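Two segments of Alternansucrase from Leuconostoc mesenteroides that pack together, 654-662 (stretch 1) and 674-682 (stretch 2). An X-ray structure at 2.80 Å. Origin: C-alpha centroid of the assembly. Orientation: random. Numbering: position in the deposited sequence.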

ATOM      1  N   HIS A 654      33.866  -7.403   3.827  1.00 46.18           N
ATOM      2  CA  HIS A 654      32.893  -6.321   3.756  1.00 49.84           C
ATOM      3  C   HIS A 654      31.624  -6.834   3.091  1.00 48.99           C
ATOM      4  O   HIS A 654      31.179  -6.286   2.073  1.00 44.06           O
ATOM      5  CB  HIS A 654      33.463  -5.131   2.977  1.00 49.56           C
ATOM      6  CG  HIS A 654      34.724  -4.586   3.556  1.00 52.13           C
ATOM      7  ND1 HIS A 654      35.960  -5.113   3.248  1.00 56.10           N
ATOM      8  CD2 HIS A 654      34.951  -3.567   4.418  1.00 53.07           C
ATOM      9  CE1 HIS A 654      36.894  -4.450   3.906  1.00 57.97           C
ATOM     10  NE2 HIS A 654      36.307  -3.498   4.612  1.00 56.83           N
ATOM     11  N   LEU A 655      31.052  -7.888   3.683  1.00 50.51           N
ATOM     12  CA  LEU A 655      29.776  -8.447   3.220  1.00 49.45           C
ATOM     13  C   LEU A 655      28.715  -7.371   3.090  1.00 46.50           C
ATOM     14  O   LEU A 655      28.471  -6.656   4.036  1.00 43.15           O
ATOM     15  CB  LEU A 655      29.251  -9.511   4.184  1.00 49.64           C
ATOM     16  CG  LEU A 655      29.743 -10.927   3.966  1.00 50.47           C
ATOM     17  CD1 LEU A 655      29.312 -11.782   5.145  1.00 53.07           C
ATOM     18  CD2 LEU A 655      29.200 -11.491   2.656  1.00 49.62           C
ATOM     19  N   SER A 656      28.102  -7.298   1.904  1.00 46.35           N
ATOM     20  CA  SER A 656      27.095  -6.287   1.545  1.00 44.45           C
ATOM     21  C   SER A 656      25.923  -6.900   0.781  1.00 43.01           C
ATOM     22  O   SER A 656      26.128  -7.708  -0.136  1.00 46.48           O
ATOM     23  CB  SER A 656      27.720  -5.198   0.661  1.00 44.38           C
ATOM     24  OG  SER A 656      28.608  -4.401   1.413  1.00 45.11           O
ATOM     25  N   ILE A 657      24.701  -6.506   1.139  1.00 40.57           N
ATOM     26  CA  ILE A 657      23.496  -7.092   0.557  1.00 40.40           C
ATOM     27  C   ILE A 657      22.611  -6.025  -0.071  1.00 41.94           C
ATOM     28  O   ILE A 657      22.702  -4.841   0.266  1.00 47.56           O
ATOM     29  CB  ILE A 657      22.694  -7.923   1.592  1.00 39.67           C
ATOM     30  CG1 ILE A 657      22.133  -7.028   2.704  1.00 39.31           C
ATOM     31  CG2 ILE A 657      23.578  -9.023   2.153  1.00 38.29           C
ATOM     32  CD1 ILE A 657      21.355  -7.780   3.780  1.00 39.92           C
ATOM     33  N   LEU A 658      21.762  -6.456  -0.996  1.00 41.19           N
ATOM     34  CA  LEU A 658      20.795  -5.598  -1.673  1.00 40.66           C
ATOM     35  C   LEU A 658      19.386  -6.059  -1.327  1.00 40.96           C
ATOM     36  O   LEU A 658      19.103  -7.253  -1.348  1.00 42.56           O
ATOM     37  CB  LEU A 658      20.926  -5.731  -3.187  1.00 40.14           C
ATOM     38  CG  LEU A 658      22.213  -5.293  -3.848  1.00 41.46           C
ATOM     39  CD1 LEU A 658      22.244  -5.772  -5.281  1.00 40.93           C
ATOM     40  CD2 LEU A 658      22.372  -3.775  -3.742  1.00 43.46           C
ATOM     41  N   GLU A 659      18.490  -5.111  -1.052  1.00 43.05           N
ATOM     42  CA  GLU A 659      17.039  -5.342  -1.075  1.00 43.71           C
ATOM     43  C   GLU A 659      16.584  -5.090  -2.512  1.00 44.60           C
ATOM     44  O   GLU A 659      16.252  -3.960  -2.859  1.00 43.35           O
ATOM     45  CB  GLU A 659      16.314  -4.395  -0.133  1.00 45.87           C
ATOM     46  CG  GLU A 659      14.860  -4.762   0.160  1.00 52.82           C
ATOM     47  CD  GLU A 659      13.939  -3.562   0.468  1.00 55.61           C
ATOM     48  OE1 GLU A 659      14.406  -2.425   0.662  1.00 57.24           O
ATOM     49  OE2 GLU A 659      12.705  -3.748   0.511  1.00 57.93           O
ATOM     50  N   ASP A 660      16.622  -6.145  -3.344  1.00 42.65           N
ATOM     51  CA  ASP A 660      16.350  -6.051  -4.775  1.00 41.07           C
ATOM     52  C   ASP A 660      15.253  -7.034  -5.200  1.00 40.39           C
ATOM     53  O   ASP A 660      15.537  -8.153  -5.581  1.00 42.04           O
ATOM     54  CB  ASP A 660      17.633  -6.280  -5.567  1.00 40.28           C
ATOM     55  CG  ASP A 660      18.194  -7.698  -5.414  1.00 42.46           C
ATOM     56  OD1 ASP A 660      18.034  -8.311  -4.317  1.00 43.53           O
ATOM     57  OD2 ASP A 660      18.816  -8.190  -6.399  1.00 41.17           O
ATOM     58  N   TRP A 661      13.998  -6.588  -5.143  1.00 39.31           N
ATOM     59  CA  TRP A 661      12.861  -7.486  -5.261  1.00 38.99           C
ATOM     60  C   TRP A 661      12.556  -7.951  -6.690  1.00 42.10           C
ATOM     61  O   TRP A 661      12.021  -9.038  -6.860  1.00 42.52           O
ATOM     62  CB  TRP A 661      11.614  -6.850  -4.665  1.00 37.34           C
ATOM     63  CG  TRP A 661      11.627  -6.664  -3.209  1.00 36.49           C
ATOM     64  CD1 TRP A 661      11.792  -5.498  -2.540  1.00 37.16           C
ATOM     65  CD2 TRP A 661      11.459  -7.676  -2.211  1.00 37.79           C
ATOM     66  NE1 TRP A 661      11.732  -5.709  -1.173  1.00 37.14           N
ATOM     67  CE2 TRP A 661      11.526  -7.041  -0.948  1.00 36.95           C
ATOM     68  CE3 TRP A 661      11.256  -9.056  -2.257  1.00 36.61           C
ATOM     69  CZ2 TRP A 661      11.406  -7.739   0.246  1.00 36.01           C
ATOM     70  CZ3 TRP A 661      11.122  -9.737  -1.066  1.00 36.17           C
ATOM     71  CH2 TRP A 661      11.200  -9.082   0.163  1.00 35.77           C
ATOM     72  N   ASN A 662      12.905  -7.162  -7.710  1.00 43.88           N
ATOM     73  CA  ASN A 662      12.547  -7.529  -9.085  1.00 44.13           C
ATOM     74  C   ASN A 662      13.192  -8.841  -9.489  1.00 43.30           C
ATOM     75  O   ASN A 662      14.357  -9.069  -9.221  1.00 45.27           O
ATOM     76  CB  ASN A 662      12.950  -6.454 -10.095  1.00 45.05           C
ATOM     77  CG  ASN A 662      12.326  -6.683 -11.466  1.00 45.85           C
ATOM     78  OD1 ASN A 662      12.740  -7.561 -12.220  1.00 46.92           O
ATOM     79  ND2 ASN A 662      11.338  -5.884 -11.798  1.00 45.99           N
ATOM     80  N   ASN A 674      28.536  -8.269  -9.195  1.00 46.28           N
ATOM     81  CA  ASN A 674      28.175  -8.623  -7.833  1.00 44.80           C
ATOM     82  C   ASN A 674      28.865  -7.797  -6.736  1.00 47.40           C
ATOM     83  O   ASN A 674      29.409  -8.351  -5.798  1.00 50.10           O
ATOM     84  CB  ASN A 674      28.434 -10.116  -7.626  1.00 44.57           C
ATOM     85  CG  ASN A 674      27.552 -10.973  -8.503  1.00 42.86           C
ATOM     86  OD1 ASN A 674      26.340 -11.040  -8.317  1.00 43.93           O
ATOM     87  ND2 ASN A 674      28.152 -11.651  -9.442  1.00 42.73           N
ATOM     88  N   ALA A 675      28.844  -6.474  -6.858  1.00 49.49           N
ATOM     89  CA  ALA A 675      29.411  -5.578  -5.827  1.00 47.81           C
ATOM     90  C   ALA A 675      28.689  -5.686  -4.483  1.00 44.77           C
ATOM     91  O   ALA A 675      29.281  -5.482  -3.434  1.00 45.42           O
ATOM     92  CB  ALA A 675      29.402  -4.138  -6.316  1.00 49.87           C
ATOM     93  N   GLN A 676      27.401  -5.993  -4.529  1.00 46.39           N
ATOM     94  CA  GLN A 676      26.624  -6.351  -3.339  1.00 46.83           C
ATOM     95  C   GLN A 676      25.843  -7.617  -3.680  1.00 47.21           C
ATOM     96  O   GLN A 676      25.487  -7.829  -4.842  1.00 50.16           O
ATOM     97  CB  GLN A 676      25.632  -5.249  -2.960  1.00 46.27           C
ATOM     98  CG  GLN A 676      26.233  -3.869  -2.736  1.00 45.92           C
ATOM     99  CD  GLN A 676      26.382  -3.061  -4.020  1.00 47.30           C
ATOM    100  OE1 GLN A 676      25.708  -3.331  -5.016  1.00 49.69           O
ATOM    101  NE2 GLN A 676      27.334  -2.121  -4.026  1.00 46.27           N
ATOM    102  N   LEU A 677      25.575  -8.451  -2.683  1.00 44.82           N
ATOM    103  CA  LEU A 677      24.864  -9.698  -2.918  1.00 44.79           C
ATOM    104  C   LEU A 677      23.388  -9.476  -3.216  1.00 43.10           C
ATOM    105  O   LEU A 677      22.701  -8.801  -2.465  1.00 43.03           O
ATOM    106  CB  LEU A 677      24.988 -10.634  -1.718  1.00 44.19           C
ATOM    107  CG  LEU A 677      26.390 -11.124  -1.385  1.00 45.46           C
ATOM    108  CD1 LEU A 677      26.302 -11.937  -0.103  1.00 45.10           C
ATOM    109  CD2 LEU A 677      26.990 -11.933  -2.523  1.00 46.94           C
ATOM    110  N   THR A 678      22.907 -10.060  -4.312  1.00 42.24           N
ATOM    111  CA  THR A 678      21.463 -10.105  -4.566  1.00 42.85           C
ATOM    112  C   THR A 678      20.757 -11.009  -3.568  1.00 43.44           C
ATOM    113  O   THR A 678      21.335 -11.972  -3.080  1.00 42.61           O
ATOM    114  CB  THR A 678      21.122 -10.627  -5.975  1.00 41.50           C
ATOM    115  OG1 THR A 678      19.704 -10.600  -6.157  1.00 39.04           O
ATOM    116  CG2 THR A 678      21.618 -12.068  -6.171  1.00 42.20           C
ATOM    117  N   MET A 679      19.493 -10.713  -3.297  1.00 45.56           N
ATOM    118  CA  MET A 679      18.637 -11.668  -2.611  1.00 44.04           C
ATOM    119  C   MET A 679      18.259 -12.748  -3.604  1.00 42.38           C
ATOM    120  O   MET A 679      18.393 -12.573  -4.825  1.00 40.42           O
ATOM    121  CB  MET A 679      17.376 -11.006  -2.070  1.00 50.11           C
ATOM    122  CG  MET A 679      16.188 -11.004  -3.036  1.00 53.34           C
ATOM    123  SD  MET A 679      14.818  -9.936  -2.616  1.00 61.46           S
ATOM    124  CE  MET A 679      14.654 -10.056  -0.869  1.00 65.36           C
ATOM    125  N   ASP A 680      17.756 -13.858  -3.072  1.00 42.70           N
ATOM    126  CA  ASP A 680      17.270 -14.961  -3.890  1.00 44.27           C
ATOM    127  C   ASP A 680      15.828 -15.227  -3.510  1.00 45.53           C
ATOM    128  O   ASP A 680      15.530 -16.127  -2.728  1.00 44.16           O
ATOM    129  CB  ASP A 680      18.139 -16.200  -3.685  1.00 46.88           C
ATOM    130  CG  ASP A 680      17.682 -17.381  -4.525  1.00 50.05           C
ATOM    131  OD1 ASP A 680      16.833 -17.188  -5.429  1.00 47.14           O
ATOM    132  OD2 ASP A 680      18.173 -18.512  -4.271  1.00 51.91           O
ATOM    133  N   TYR A 681      14.930 -14.420  -4.076  1.00 48.54           N
ATOM    134  CA  TYR A 681      13.513 -14.535  -3.779  1.00 47.09           C
ATOM    135  C   TYR A 681      12.927 -15.853  -4.303  1.00 44.59           C
ATOM    136  O   TYR A 681      11.917 -16.305  -3.790  1.00 41.28           O
ATOM    137  CB  TYR A 681      12.727 -13.344  -4.344  1.00 49.77           C
ATOM    138  CG  TYR A 681      11.308 -13.291  -3.827  1.00 53.13           C
ATOM    139  CD1 TYR A 681      11.058 -13.261  -2.457  1.00 54.18           C
ATOM    140  CD2 TYR A 681      10.212 -13.317  -4.695  1.00 56.67           C
ATOM    141  CE1 TYR A 681       9.762 -13.237  -1.961  1.00 57.39           C
ATOM    142  CE2 TYR A 681       8.907 -13.311  -4.205  1.00 58.58           C
ATOM    143  CZ  TYR A 681       8.690 -13.268  -2.836  1.00 59.73           C
ATOM    144  OH  TYR A 681       7.417 -13.243  -2.312  1.00 61.67           O
ATOM    145  N   THR A 682      13.568 -16.479  -5.288  1.00 42.81           N
ATOM    146  CA  THR A 682      13.035 -17.709  -5.862  1.00 45.85           C
ATOM    147  C   THR A 682      12.918 -18.792  -4.792  1.00 49.43           C
ATOM    148  O   THR A 682      11.915 -19.509  -4.744  1.00 49.39           O
ATOM    149  CB  THR A 682      13.877 -18.237  -7.050  1.00 46.23           C
ATOM    150  OG1 THR A 682      15.186 -18.584  -6.600  1.00 48.34           O
ATOM    151  CG2 THR A 682      13.996 -17.192  -8.166  1.00 45.83           C
TER

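Contact between residues 654-662 and 674-682 of alternansucrase, followed along the second stretch. The two segments run in broadly the same direction, 46° apart end to end, and together bury 609 Å² of surface. Asn 674 lies beyond reach of stretch 1, and Ala 675 only skirts it, its O lying 4.4 Å from Ser 656 CB. Contact tightens at Gln 676, whose CA-to-CB bond points toward stretch 1. Its CB packs 3.5 Å from Leu 658 CG, and its CG lies 3.9 Å from Ser 656 CB, so the aliphatic part of this polar side chain fills the space beside the leucine.

Leu 677 forms the backbone link. Its N donates to Ser 656 O (2.7 Å, nearly linear at 171°), and its O accepts from Leu 658 N (2.9 Å, more bent at 144°). Both polar groups of one residue thus bond to the residues flanking Ile 657, which makes a single beta bridge between Ile 657 and Leu 677. The same carbonyl also receives a CA-H...O contact, with Ile 657 CA 3.6 Å from Leu 677 O. The leucine side chain adds apolar contacts: its CD1 is 4.0 Å from Leu 655 CD2, and its CB 4.4 Å from Ile 657 CG2.

Past the bridge, side chain replaces backbone as the partner from stretch 1. The carboxylate of Asp 660 spans two successive residues. Its OD1 accepts from Met 679 N (3.0 Å, 166°), while its OD2 lies 2.6 Å from Thr 678 OG1. The threonine hydroxyl also lies 2.7 Å from Met 679 O, and the geometry does not settle which acceptor takes its proton.

Met 679 has the largest area covered by the opposing stretch, 87 Å². Its CA-to-CB bond points sideways, yet the end of the side chain comes nearer and lies over one face of the Trp 661 indole. Met 679 CE is 3.7 Å from the centroid of the six-membered ring of Trp 661, 18° off the normal, a CH-pi contact; Met 679 SD is 4.1 Å from the same centroid, a sulfur-aromatic contact. Within stretch 1, Trp 661 NE1 donates to Glu 659 OE2 (2.8 Å), tethering the indole.

The CA-to-CB bond of Asp 680 points away from stretch 1, and its carboxylate caps the following helix, its OD1 accepting a weak bond from Thr 682 N (3.3 Å). Tyr 681 closes the contact: the edge of Trp 661 meets its ring face, planes at 81°, with Trp 661 CZ3 3.8 Å from Tyr 681 CD1.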